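Local coordinates for ThiJ/pfpI family protein (Bacillus anthracis, PDB 3EFE) that is of unknown function but belongs to the DJ-1/PfpI family, whose fold is related to class I glutaminases, at residues Leu67-Pro81 with Arg97-Ile111. Numbering follows the deposited sequence.
Sequences LDECTLESKDLLILP and RIGQALKIGTIVAAI
Strands 77-80 and 107-111 run parallel, Leu78 N giving its hydrogen to Ile107 O at 2.9 Å and Leu78 O taking one from Ala109 N at 2.9 Å. The same alternation continues through Leu80, whose carbonyl receives Ile111 N. Where the helix ends, Ser74 OG donates to Ile104 O (2.6 Å) in the carbonyl plane, and Lys75 NZ in turn donates to Ser74 OG. Gly105 suits the positive phi of the C' residue in a Schellman motif, closed by Thr106 N to Ala101 O and, weakly, Gly105 N to Leu102 O. At the far end, Arg97 bends twice along its chain (chi2 -90°, chi3 -36°), turning its guanidinium edge to two neighbouring carbonyls, which its several N-H groups suit: NH2 bonds Cys70 O (3.2 Å), while NH1 bonds Leu67 O and Cys70 O weakly. Leu80 CD1 meets Ile98 CD1 tip to tip at 4.0 Å, Leu78 crosses Ile98 at about a right angle, and the small Ala101 methyl lets Leu72 CB come close. On the other sheet face Leu77 CD1 touches Ile107 CG2 (3.9 Å); Leu77 also touches Val176 of helix 169-179. Strand 77-80, helix 92-104 and strand 107-111 thus form a classic beta-alpha-beta crossover within the flavodoxin-like alpha/beta sandwich of the DJ-1/PfpI family.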
loop_
_atom_site.group_PDB
_atom_site.type_symbol
_atom_site.label_atom_id
_atom_site.label_comp_id
_atom_site.label_asym_id
_atom_site.label_seq_id
_atom_site.Cartn_x
_atom_site.Cartn_y
_atom_site.Cartn_z
ATOM N N LEU D 67 18.431 -11.649 7.713
ATOM C CA LEU D 67 18.102 -11.702 9.139
ATOM C C LEU D 67 19.352 -11.746 10.013
ATOM O O LEU D 67 19.409 -11.080 11.031
ATOM C CB LEU D 67 17.201 -12.894 9.440
ATOM C CG LEU D 67 16.699 -13.039 10.887
ATOM C CD1 LEU D 67 16.119 -11.724 11.443
ATOM C CD2 LEU D 67 15.675 -14.220 10.987
ATOM N N ASP D 68 20.358 -12.521 9.624
ATOM C CA ASP D 68 21.649 -12.574 10.346
ATOM C C ASP D 68 22.270 -11.222 10.641
ATOM O O ASP D 68 22.630 -10.944 11.771
ATOM C CB ASP D 68 22.681 -13.307 9.519
ATOM C CG ASP D 68 22.696 -14.773 9.775
ATOM O OD1 ASP D 68 22.052 -15.201 10.784
ATOM O OD2 ASP D 68 23.362 -15.488 8.955
ATOM N N GLU D 69 22.405 -10.414 9.594
ATOM C CA GLU D 69 22.960 -9.054 9.643
ATOM C C GLU D 69 22.177 -8.061 10.512
ATOM O O GLU D 69 22.599 -6.962 10.672
ATOM C CB GLU D 69 23.040 -8.512 8.209
ATOM C CG GLU D 69 24.199 -9.078 7.362
ATOM C CD GLU D 69 23.899 -9.156 5.835
ATOM O OE1 GLU D 69 22.820 -8.725 5.390
ATOM O OE2 GLU D 69 24.755 -9.659 5.062
ATOM N N CYS D 70 21.053 -8.464 11.100
ATOM C CA CYS D 70 20.120 -7.533 11.726
ATOM C C CYS D 70 20.161 -7.662 13.211
ATOM O O CYS D 70 20.154 -8.770 13.711
ATOM C CB CYS D 70 18.689 -7.869 11.248
ATOM S SG CYS D 70 17.356 -7.103 12.223
ATOM N N THR D 71 20.145 -6.535 13.911
ATOM C CA THR D 71 20.102 -6.495 15.378
ATOM C C THR D 71 18.838 -5.769 15.799
ATOM O O THR D 71 18.565 -4.679 15.310
ATOM C CB THR D 71 21.330 -5.727 15.972
ATOM O OG1 THR D 71 22.524 -6.276 15.412
ATOM C CG2 THR D 71 21.404 -5.823 17.535
ATOM N N LEU D 72 18.061 -6.398 16.684
ATOM C CA LEU D 72 16.825 -5.807 17.183
ATOM C C LEU D 72 17.104 -5.359 18.598
ATOM O O LEU D 72 17.652 -6.100 19.389
ATOM C CB LEU D 72 15.640 -6.809 17.113
ATOM C CG LEU D 72 14.778 -6.991 15.833
ATOM C CD1 LEU D 72 14.908 -5.838 14.761
ATOM C CD2 LEU D 72 15.002 -8.365 15.195
ATOM N N GLU D 73 16.731 -4.126 18.907
ATOM C CA GLU D 73 17.174 -3.437 20.119
ATOM C C GLU D 73 15.974 -2.751 20.731
ATOM O O GLU D 73 14.948 -2.596 20.063
ATOM C CB GLU D 73 18.263 -2.398 19.802
ATOM C CG GLU D 73 19.710 -2.937 19.786
ATOM C CD GLU D 73 20.692 -2.019 18.978
ATOM O OE1 GLU D 73 20.446 -0.780 18.871
ATOM O OE2 GLU D 73 21.706 -2.540 18.425
ATOM N N SER D 74 16.101 -2.352 22.004
ATOM C CA SER D 74 14.969 -1.822 22.721
ATOM C C SER D 74 14.562 -0.666 21.862
ATOM O O SER D 74 15.409 0.053 21.322
ATOM C CB SER D 74 15.332 -1.363 24.149
ATOM O OG SER D 74 14.170 -1.302 25.025
ATOM N N LYS D 75 13.264 -0.517 21.694
ATOM C CA LYS D 75 12.677 0.560 20.894
ATOM C C LYS D 75 12.973 0.614 19.363
ATOM O O LYS D 75 12.532 1.587 18.720
ATOM C CB LYS D 75 12.996 1.896 21.494
ATOM C CG LYS D 75 12.890 1.998 23.001
ATOM C CD LYS D 75 11.665 1.342 23.658
ATOM C CE LYS D 75 11.725 1.490 25.244
ATOM N NZ LYS D 75 13.100 1.188 25.893
ATOM N N ASP D 76 13.654 -0.394 18.768
ATOM C CA ASP D 76 13.710 -0.490 17.297
ATOM C C ASP D 76 12.275 -0.762 16.877
ATOM O O ASP D 76 11.435 -1.056 17.712
ATOM C CB ASP D 76 14.681 -1.590 16.802
ATOM C CG ASP D 76 16.202 -1.126 16.792
ATOM O OD1 ASP D 76 16.408 0.112 16.850
ATOM O OD2 ASP D 76 17.158 -1.972 16.689
ATOM N N LEU D 77 11.982 -0.621 15.602
ATOM C CA LEU D 77 10.662 -1.018 15.047
ATOM C C LEU D 77 10.848 -2.158 14.071
ATOM O O LEU D 77 11.670 -2.053 13.136
ATOM C CB LEU D 77 9.885 0.165 14.372
ATOM C CG LEU D 77 8.553 -0.169 13.579
ATOM C CD1 LEU D 77 7.329 -0.558 14.489
ATOM C CD2 LEU D 77 8.203 1.036 12.623
ATOM N N LEU D 78 10.077 -3.227 14.289
ATOM C CA LEU D 78 9.983 -4.361 13.328
ATOM C C LEU D 78 8.568 -4.555 12.792
ATOM O O LEU D 78 7.697 -4.921 13.528
ATOM C CB LEU D 78 10.425 -5.670 13.963
ATOM C CG LEU D 78 10.429 -6.930 13.081
ATOM C CD1 LEU D 78 11.367 -6.843 11.879
ATOM C CD2 LEU D 78 10.725 -8.178 13.964
ATOM N N ILE D 79 8.380 -4.266 11.486
ATOM C CA ILE D 79 7.114 -4.473 10.759
ATOM C C ILE D 79 7.000 -5.927 10.142
ATOM O O ILE D 79 7.847 -6.387 9.324
ATOM C CB ILE D 79 6.889 -3.404 9.626
ATOM C CG1 ILE D 79 7.026 -2.007 10.195
ATOM C CG2 ILE D 79 5.505 -3.587 8.915
ATOM C CD1 ILE D 79 7.455 -0.912 9.181
ATOM N N LEU D 80 5.939 -6.626 10.526
ATOM C CA LEU D 80 5.641 -7.907 9.889
ATOM C C LEU D 80 4.332 -7.837 9.098
ATOM O O LEU D 80 3.253 -7.844 9.666
ATOM C CB LEU D 80 5.611 -9.038 10.889
ATOM C CG LEU D 80 6.634 -8.938 12.030
ATOM C CD1 LEU D 80 6.095 -9.821 13.187
ATOM C CD2 LEU D 80 8.053 -9.266 11.538
ATOM N N PRO D 81 4.438 -7.819 7.764
ATOM C CA PRO D 81 3.293 -7.869 6.884
ATOM C C PRO D 81 2.677 -9.276 6.774
ATOM O O PRO D 81 3.336 -10.271 7.097
ATOM C CB PRO D 81 3.862 -7.467 5.527
ATOM C CG PRO D 81 5.244 -7.688 5.620
ATOM C CD PRO D 81 5.689 -7.787 7.034
ATOM N N ARG D 97 13.548 -15.150 16.880
ATOM C CA ARG D 97 14.176 -13.849 17.157
ATOM C C ARG D 97 13.192 -12.849 17.625
ATOM O O ARG D 97 13.570 -11.934 18.280
ATOM C CB ARG D 97 14.785 -13.256 15.879
ATOM C CG ARG D 97 15.854 -14.086 15.159
ATOM C CD ARG D 97 17.283 -13.811 15.612
ATOM N NE ARG D 97 17.491 -12.405 15.940
ATOM C CZ ARG D 97 18.055 -11.467 15.168
ATOM N NH1 ARG D 97 18.583 -11.724 13.981
ATOM N NH2 ARG D 97 18.118 -10.237 15.643
ATOM N N ILE D 98 11.938 -12.998 17.219
ATOM C CA ILE D 98 10.878 -12.050 17.566
ATOM C C ILE D 98 10.602 -12.183 19.047
ATOM O O ILE D 98 10.210 -11.204 19.723
ATOM C CB ILE D 98 9.541 -12.283 16.725
ATOM C CG1 ILE D 98 9.659 -11.671 15.327
ATOM C CG2 ILE D 98 8.318 -11.680 17.422
ATOM C CD1 ILE D 98 8.927 -12.464 14.163
ATOM N N GLY D 99 10.774 -13.410 19.539
ATOM C CA GLY D 99 10.566 -13.711 20.936
ATOM C C GLY D 99 11.506 -12.929 21.790
ATOM O O GLY D 99 11.077 -12.389 22.804
ATOM N N GLN D 100 12.778 -12.883 21.372
ATOM C CA GLN D 100 13.844 -12.148 22.092
ATOM C C GLN D 100 13.645 -10.652 21.905
ATOM O O GLN D 100 13.711 -9.895 22.872
ATOM C CB GLN D 100 15.261 -12.465 21.553
ATOM C CG GLN D 100 15.605 -13.961 21.313
ATOM C CD GLN D 100 16.787 -14.150 20.319
ATOM O OE1 GLN D 100 16.918 -15.218 19.657
ATOM N NE2 GLN D 100 17.635 -13.095 20.184
ATOM N N ALA D 101 13.449 -10.232 20.644
ATOM C CA ALA D 101 13.141 -8.832 20.349
ATOM C C ALA D 101 12.103 -8.338 21.314
ATOM O O ALA D 101 12.265 -7.298 21.869
ATOM C CB ALA D 101 12.653 -8.647 18.916
ATOM N N LEU D 102 11.026 -9.082 21.515
ATOM C CA LEU D 102 9.917 -8.570 22.319
ATOM C C LEU D 102 10.394 -8.288 23.719
ATOM O O LEU D 102 9.974 -7.303 24.259
ATOM C CB LEU D 102 8.683 -9.520 22.342
ATOM C CG LEU D 102 7.727 -9.415 21.148
ATOM C CD1 LEU D 102 6.973 -10.752 20.894
ATOM C CD2 LEU D 102 6.791 -8.265 21.370
ATOM N N LYS D 103 11.276 -9.162 24.250
ATOM C CA LYS D 103 11.959 -9.043 25.583
ATOM C C LYS D 103 12.820 -7.793 25.807
ATOM O O LYS D 103 12.625 -7.105 26.811
ATOM C CB LYS D 103 12.875 -10.248 25.893
ATOM C CG LYS D 103 12.155 -11.555 26.097
ATOM C CD LYS D 103 13.122 -12.769 26.313
ATOM C CE LYS D 103 12.542 -14.130 25.657
ATOM N NZ LYS D 103 11.352 -14.747 26.355
ATOM N N ILE D 104 13.796 -7.544 24.915
ATOM C CA ILE D 104 14.592 -6.324 24.997
ATOM C C ILE D 104 13.783 -5.044 24.795
ATOM O O ILE D 104 14.225 -3.938 25.140
ATOM C CB ILE D 104 15.847 -6.317 24.052
ATOM C CG1 ILE D 104 16.876 -5.250 24.586
ATOM C CG2 ILE D 104 15.467 -6.148 22.489
ATOM C CD1 ILE D 104 18.352 -5.565 24.336
ATOM N N GLY D 105 12.596 -5.165 24.228
ATOM C CA GLY D 105 11.643 -4.036 24.128
ATOM C C GLY D 105 11.518 -3.461 22.729
ATOM O O GLY D 105 11.080 -2.338 22.548
ATOM N N THR D 106 11.861 -4.254 21.720
ATOM C CA THR D 106 11.678 -3.771 20.356
ATOM C C THR D 106 10.180 -3.771 20.041
ATOM O O THR D 106 9.475 -4.707 20.429
ATOM C CB THR D 106 12.493 -4.543 19.336
ATOM O OG1 THR D 106 11.634 -5.281 18.537
ATOM C CG2 THR D 106 13.486 -5.440 19.947
ATOM N N ILE D 107 9.675 -2.662 19.467
ATOM C CA ILE D 107 8.252 -2.530 19.076
ATOM C C ILE D 107 8.048 -3.479 17.876
ATOM O O ILE D 107 8.738 -3.357 16.864
ATOM C CB ILE D 107 7.879 -1.089 18.627
ATOM C CG1 ILE D 107 8.358 -0.030 19.641
ATOM C CG2 ILE D 107 6.373 -0.946 18.252
ATOM C CD1 ILE D 107 7.923 -0.232 21.031
ATOM N N VAL D 108 7.164 -4.459 18.020
ATOM C CA VAL D 108 6.833 -5.336 16.884
ATOM C C VAL D 108 5.404 -5.102 16.423
ATOM O O VAL D 108 4.475 -5.055 17.214
ATOM C CB VAL D 108 7.257 -6.881 17.032
ATOM C CG1 VAL D 108 7.888 -7.161 18.351
ATOM C CG2 VAL D 108 6.127 -7.845 16.592
ATOM N N ALA D 109 5.280 -4.871 15.125
ATOM C CA ALA D 109 4.026 -4.491 14.483
ATOM C C ALA D 109 3.747 -5.589 13.466
ATOM O O ALA D 109 4.531 -5.697 12.499
ATOM C CB ALA D 109 4.183 -3.140 13.776
ATOM N N ALA D 110 2.686 -6.396 13.726
ATOM C CA ALA D 110 2.253 -7.574 12.912
ATOM C C ALA D 110 0.882 -7.335 12.338
ATOM O O ALA D 110 -0.015 -6.912 13.025
ATOM C CB ALA D 110 2.179 -8.831 13.762
ATOM N N ILE D 111 0.690 -7.607 11.074
ATOM C CA ILE D 111 -0.604 -7.342 10.437
ATOM C C ILE D 111 -0.957 -8.663 9.741
ATOM O O ILE D 111 -0.098 -9.358 9.214
ATOM C CB ILE D 111 -0.598 -6.098 9.489
ATOM C CG1 ILE D 111 -1.983 -5.849 8.930
ATOM C CG2 ILE D 111 0.519 -6.196 8.312
ATOM C CD1 ILE D 111 -2.241 -4.463 8.533
#